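Local atomic coordinates of YfdX protein (Salmonella enterica I, PDB entry 6A02), a protein that is of unknown biochemical activity but is linked to antibiotic stress and virulence in Salmonella Typhi. Residues T11-M25 / D76-A88. Residues are numbered along the deposited sequence; the frame is centred on the assembly and turned at random. Where two conformers were deposited one is given.
Sequences TLNNDKISGQAWQAM and DHYIRINSSITVA
Arg80 lays one face of its guanidinium under Asp15, whose CB sits 3.4 Å from Arg80 CZ, over the centre of the group. Here a classic beta bulge, in which Ile81 and Asn82 both face Glu132 of the neighbouring strand 125-135, lies where the N-terminal loop turns into helix 19-36; the axes of the segments 19-25 and 77-88 are 82° apart. The example illustrates how one long side chain can tie a loop to the outer strand of the chain's three-stranded antiparallel sheet. Bent at chi3 (-67°), Arg80 swings its flat end side-on to the loop, so that NE and NH2 both donate to Lys16 O. The bond from Arg80 NE to Lys16 O, 2.9 Å long, comes from above the carbonyl plane, while NH2 reaches a lone pair within that plane by a longer bond of 3.2 Å. Two bonds to a single oxygen should restrict rotation of the guanidinium, and the carboxylate of Asp15, well out of its plane, may add a little electrostatic attraction.

The backbone of Arg80 answers in the other direction: Ser18 N donates almost straight (176°) to Arg80 O. Ser18 is also the N-cap of the helix, its OG accepting from Ala21 N, so the same residue fixes both the strand contact and the helix start. Beyond it the helix packs on the bulge, with Ala21 CB 3.6 Å from Ile81 CG2 and Met25 CG meeting Ile81 CD1. Trp22 and Asn82 run side by side; Arg26 of a second subunit makes a cation-pi contact with the indole and a hydrogen bond to Asn82 OD1, which joins this corner to the assembly. On the loop side Ile17 spans the bulge with two branches: CD1 rests against Ser83 CB, and CG2 presses within 3.3 Å of Ile81 C.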
loop_
_atom_site.group_PDB
_atom_site.type_symbol
_atom_site.label_atom_id
_atom_site.label_comp_id
_atom_site.label_asym_id
_atom_site.label_seq_id
_atom_site.Cartn_x
_atom_site.Cartn_y
_atom_site.Cartn_z
ATOM N N THR A 11 11.666 19.041 1.837
ATOM C CA THR A 11 10.473 18.956 1.007
ATOM C C THR A 11 10.520 20.008 -0.104
ATOM O O THR A 11 11.443 20.828 -0.192
ATOM C CB THR A 11 9.225 19.189 1.855
ATOM O OG1 THR A 11 9.204 20.554 2.294
ATOM C CG2 THR A 11 9.203 18.254 3.068
ATOM N N LEU A 12 9.490 20.000 -0.957
ATOM C CA LEU A 12 9.412 20.999 -2.022
ATOM C C LEU A 12 9.365 22.413 -1.462
ATOM O O LEU A 12 9.859 23.348 -2.106
ATOM C CB LEU A 12 8.203 20.743 -2.922
ATOM C CG LEU A 12 8.223 19.439 -3.722
ATOM C CD1 LEU A 12 6.908 19.240 -4.472
ATOM C CD2 LEU A 12 9.410 19.409 -4.686
ATOM N N ASN A 13 8.785 22.587 -0.274
ATOM C CA ASN A 13 8.713 23.878 0.398
ATOM C C ASN A 13 9.910 24.140 1.301
ATOM O O ASN A 13 9.863 25.081 2.104
ATOM C CB ASN A 13 7.430 23.981 1.227
ATOM C CG ASN A 13 6.259 24.475 0.426
ATOM O OD1 ASN A 13 5.463 23.681 -0.074
ATOM N ND2 ASN A 13 6.139 25.796 0.298
ATOM N N ASN A 14 10.964 23.328 1.202
ATOM C CA ASN A 14 12.229 23.521 1.911
ATOM C C ASN A 14 12.145 23.219 3.402
ATOM O O ASN A 14 12.965 23.716 4.179
ATOM C CB ASN A 14 12.856 24.904 1.666
ATOM C CG ASN A 14 13.087 25.188 0.190
ATOM O OD1 ASN A 14 13.536 24.320 -0.562
ATOM N ND2 ASN A 14 12.766 26.409 -0.235
ATOM N N ASP A 15 11.181 22.408 3.829
ATOM C CA ASP A 15 11.119 21.967 5.217
ATOM C C ASP A 15 11.946 20.699 5.387
ATOM O O ASP A 15 11.956 19.829 4.509
ATOM C CB ASP A 15 9.667 21.717 5.614
ATOM C CG ASP A 15 8.808 22.962 5.463
ATOM O OD1 ASP A 15 9.236 24.029 5.951
ATOM O OD2 ASP A 15 7.732 22.877 4.836
ATOM N N LYS A 16 12.635 20.593 6.522
ATOM C CA LYS A 16 13.593 19.511 6.712
ATOM C C LYS A 16 12.900 18.178 6.982
ATOM O O LYS A 16 11.850 18.114 7.638
ATOM C CB LYS A 16 14.564 19.859 7.844
ATOM C CG LYS A 16 15.627 20.865 7.407
ATOM C CD LYS A 16 16.452 21.372 8.582
ATOM C CE LYS A 16 17.524 22.363 8.111
ATOM N NZ LYS A 16 17.762 23.474 9.083
ATOM N N ILE A 17 13.508 17.118 6.457
ATOM C CA ILE A 17 13.043 15.741 6.585
ATOM C C ILE A 17 14.085 14.974 7.388
ATOM O O ILE A 17 15.289 15.121 7.144
ATOM C CB ILE A 17 12.882 15.109 5.185
ATOM C CG1 ILE A 17 11.858 15.873 4.329
ATOM C CG2 ILE A 17 12.514 13.639 5.313
ATOM C CD1 ILE A 17 11.925 15.520 2.848
ATOM N N SER A 18 13.639 14.148 8.340
ATOM C CA SER A 18 14.563 13.464 9.247
ATOM C C SER A 18 15.048 12.152 8.641
ATOM O O SER A 18 14.323 11.150 8.637
ATOM C CB SER A 18 13.943 13.217 10.618
ATOM O OG SER A 18 14.827 12.428 11.406
ATOM N N GLY A 19 16.297 12.137 8.177
ATOM C CA GLY A 19 16.876 10.883 7.734
ATOM C C GLY A 19 17.124 9.910 8.866
ATOM O O GLY A 19 17.082 8.692 8.659
ATOM N N GLN A 20 17.396 10.424 10.071
ATOM C CA GLN A 20 17.579 9.541 11.217
ATOM C C GLN A 20 16.291 8.800 11.544
ATOM O O GLN A 20 16.315 7.595 11.822
ATOM C CB GLN A 20 18.035 10.327 12.441
ATOM C CG GLN A 20 19.468 10.828 12.386
ATOM C CD GLN A 20 19.780 11.711 13.572
ATOM O OE1 GLN A 20 19.108 12.718 13.799
ATOM N NE2 GLN A 20 20.790 11.328 14.352
ATOM N N ALA A 21 15.161 9.507 11.535
ATOM C CA ALA A 21 13.895 8.851 11.847
ATOM C C ALA A 21 13.480 7.893 10.743
ATOM O O ALA A 21 12.856 6.861 11.021
ATOM C CB ALA A 21 12.802 9.886 12.093
ATOM N N TRP A 22 13.794 8.215 9.487
ATOM C CA TRP A 22 13.550 7.247 8.427
ATOM C C TRP A 22 14.316 5.956 8.685
ATOM O O TRP A 22 13.751 4.859 8.596
ATOM C CB TRP A 22 13.900 7.842 7.056
ATOM C CG TRP A 22 13.383 6.980 5.959
ATOM C CD1 TRP A 22 12.145 7.027 5.391
ATOM C CD2 TRP A 22 14.075 5.909 5.330
ATOM N NE1 TRP A 22 12.025 6.053 4.430
ATOM C CE2 TRP A 22 13.206 5.358 4.370
ATOM C CE3 TRP A 22 15.356 5.374 5.471
ATOM C CZ2 TRP A 22 13.568 4.288 3.566
ATOM C CZ3 TRP A 22 15.718 4.314 4.669
ATOM C CH2 TRP A 22 14.827 3.787 3.726
ATOM N N GLN A 23 15.605 6.068 9.019
ATOM C CA GLN A 23 16.398 4.874 9.283
ATOM C C GLN A 23 15.900 4.146 10.522
ATOM O O GLN A 23 15.946 2.912 10.575
ATOM C CB GLN A 23 17.872 5.255 9.424
ATOM C CG GLN A 23 18.803 4.056 9.597
ATOM C CD GLN A 23 18.785 3.152 8.387
ATOM O OE1 GLN A 23 18.839 3.626 7.253
ATOM N NE2 GLN A 23 18.663 1.843 8.617
ATOM N N ALA A 24 15.408 4.888 11.513
ATOM C CA ALA A 24 14.846 4.258 12.701
ATOM C C ALA A 24 13.651 3.388 12.339
ATOM O O ALA A 24 13.513 2.267 12.846
ATOM C CB ALA A 24 14.445 5.325 13.722
ATOM N N MET A 25 12.787 3.874 11.445
ATOM C CA MET A 25 11.634 3.068 11.050
ATOM C C MET A 25 12.071 1.827 10.287
ATOM O O MET A 25 11.479 0.753 10.450
ATOM C CB MET A 25 10.666 3.906 10.213
ATOM C CG MET A 25 10.048 5.087 10.959
ATOM S SD MET A 25 9.404 4.662 12.594
ATOM C CE MET A 25 8.142 3.476 12.149
ATOM N N ASP A 76 2.248 15.429 21.632
ATOM C CA ASP A 76 3.103 14.858 20.606
ATOM C C ASP A 76 2.988 15.665 19.316
ATOM O O ASP A 76 2.120 16.533 19.162
ATOM C CB ASP A 76 2.701 13.403 20.361
ATOM C CG ASP A 76 3.819 12.560 19.773
ATOM O OD1 ASP A 76 4.906 13.092 19.475
ATOM O OD2 ASP A 76 3.590 11.341 19.613
ATOM N N HIS A 77 3.876 15.356 18.373
ATOM C CA HIS A 77 3.883 16.010 17.075
ATOM C C HIS A 77 4.302 14.999 16.025
ATOM O O HIS A 77 5.107 14.102 16.292
ATOM C CB HIS A 77 4.869 17.182 17.057
ATOM C CG HIS A 77 4.537 18.255 18.046
ATOM N ND1 HIS A 77 3.707 19.312 17.742
ATOM C CD2 HIS A 77 4.899 18.419 19.340
ATOM C CE1 HIS A 77 3.584 20.090 18.803
ATOM N NE2 HIS A 77 4.298 19.572 19.785
ATOM N N TYR A 78 3.767 15.174 14.824
ATOM C CA TYR A 78 4.249 14.425 13.673
ATOM C C TYR A 78 5.513 15.063 13.118
ATOM O O TYR A 78 5.609 16.293 13.015
ATOM C CB TYR A 78 3.191 14.445 12.575
ATOM C CG TYR A 78 2.107 13.422 12.750
ATOM C CD1 TYR A 78 2.356 12.077 12.485
ATOM C CD2 TYR A 78 0.821 13.795 13.140
ATOM C CE1 TYR A 78 1.369 11.120 12.635
ATOM C CE2 TYR A 78 -0.191 12.843 13.280
ATOM C CZ TYR A 78 0.098 11.508 13.034
ATOM O OH TYR A 78 -0.892 10.556 13.178
ATOM N N ILE A 79 6.478 14.222 12.743
ATOM C CA ILE A 79 7.676 14.661 12.034
ATOM C C ILE A 79 7.740 14.024 10.650
ATOM O O ILE A 79 7.263 12.904 10.424
ATOM C CB ILE A 79 8.985 14.393 12.812
ATOM C CG1 ILE A 79 9.165 12.895 13.081
ATOM C CG2 ILE A 79 9.051 15.237 14.104
ATOM C CD1 ILE A 79 10.628 12.518 13.403
ATOM N N ARG A 80 8.356 14.751 9.724
ATOM C CA ARG A 80 8.550 14.299 8.349
ATOM C C ARG A 80 9.723 13.331 8.262
ATOM O O ARG A 80 10.824 13.636 8.739
ATOM C CB ARG A 80 8.854 15.499 7.446
ATOM C CG ARG A 80 7.686 16.458 7.265
ATOM C CD ARG A 80 8.079 17.683 6.439
ATOM N NE ARG A 80 9.035 18.490 7.182
ATOM C CZ ARG A 80 8.698 19.474 8.014
ATOM N NH1 ARG A 80 7.421 19.813 8.184
ATOM N NH2 ARG A 80 9.652 20.129 8.673
ATOM N N ILE A 81 9.505 12.177 7.629
ATOM C CA ILE A 81 10.569 11.200 7.429
ATOM C C ILE A 81 10.846 10.877 5.968
ATOM O O ILE A 81 11.883 10.261 5.680
ATOM C CB ILE A 81 10.364 9.901 8.248
ATOM C CG1 ILE A 81 9.230 9.053 7.670
ATOM C CG2 ILE A 81 10.120 10.230 9.705
ATOM C CD1 ILE A 81 9.130 7.665 8.295
ATOM N N ASN A 82 9.975 11.264 5.042
ATOM C CA ASN A 82 10.241 11.033 3.627
ATOM C C ASN A 82 9.317 11.919 2.814
ATOM O O ASN A 82 8.238 12.299 3.273
ATOM C CB ASN A 82 10.042 9.560 3.245
ATOM C CG ASN A 82 10.565 9.249 1.860
ATOM O OD1 ASN A 82 11.754 9.352 1.613
ATOM N ND2 ASN A 82 9.670 8.884 0.945
ATOM N N SER A 83 9.736 12.227 1.589
ATOM C CA SER A 83 8.860 12.856 0.613
ATOM C C SER A 83 8.968 12.126 -0.714
ATOM O O SER A 83 10.064 11.735 -1.137
ATOM C CB SER A 83 9.224 14.315 0.363
ATOM O OG SER A 83 8.062 15.020 -0.032
ATOM N N SER A 84 7.831 11.972 -1.386
ATOM C CA SER A 84 7.808 11.432 -2.739
ATOM C C SER A 84 6.820 12.223 -3.584
ATOM O O SER A 84 6.074 13.070 -3.084
ATOM C CB SER A 84 7.441 9.947 -2.755
ATOM O OG SER A 84 6.083 9.769 -2.387
ATOM N N ILE A 85 6.808 11.927 -4.883
ATOM C CA ILE A 85 5.985 12.645 -5.848
ATOM C C ILE A 85 4.982 11.689 -6.482
ATOM O O ILE A 85 5.327 10.553 -6.823
ATOM C CB ILE A 85 6.876 13.272 -6.941
ATOM C CG1 ILE A 85 7.836 14.290 -6.322
ATOM C CG2 ILE A 85 6.037 13.924 -8.040
ATOM C CD1 ILE A 85 7.141 15.490 -5.748
ATOM N N THR A 86 3.749 12.163 -6.655
ATOM C CA THR A 86 2.784 11.550 -7.562
ATOM C C THR A 86 2.438 12.533 -8.668
ATOM O O THR A 86 2.052 13.679 -8.402
ATOM C CB THR A 86 1.505 11.169 -6.811
ATOM O OG1 THR A 86 1.826 10.183 -5.837
ATOM C CG2 THR A 86 0.425 10.626 -7.781
ATOM N N VAL A 87 2.548 12.079 -9.914
ATOM C CA VAL A 87 2.123 12.868 -11.063
ATOM C C VAL A 87 0.797 12.321 -11.576
ATOM O O VAL A 87 0.485 11.132 -11.425
ATOM C CB VAL A 87 3.184 12.891 -12.184
ATOM C CG1 VAL A 87 4.444 13.571 -11.695
ATOM C CG2 VAL A 87 3.487 11.472 -12.654
ATOM N N ALA A 88 0.004 13.205 -12.175
ATOM C CA ALA A 88 -1.238 12.832 -12.848
ATOM C C ALA A 88 -1.231 13.478 -14.223
ATOM O O ALA A 88 -1.303 14.706 -14.337
ATOM C CB ALA A 88 -2.453 13.297 -12.048
#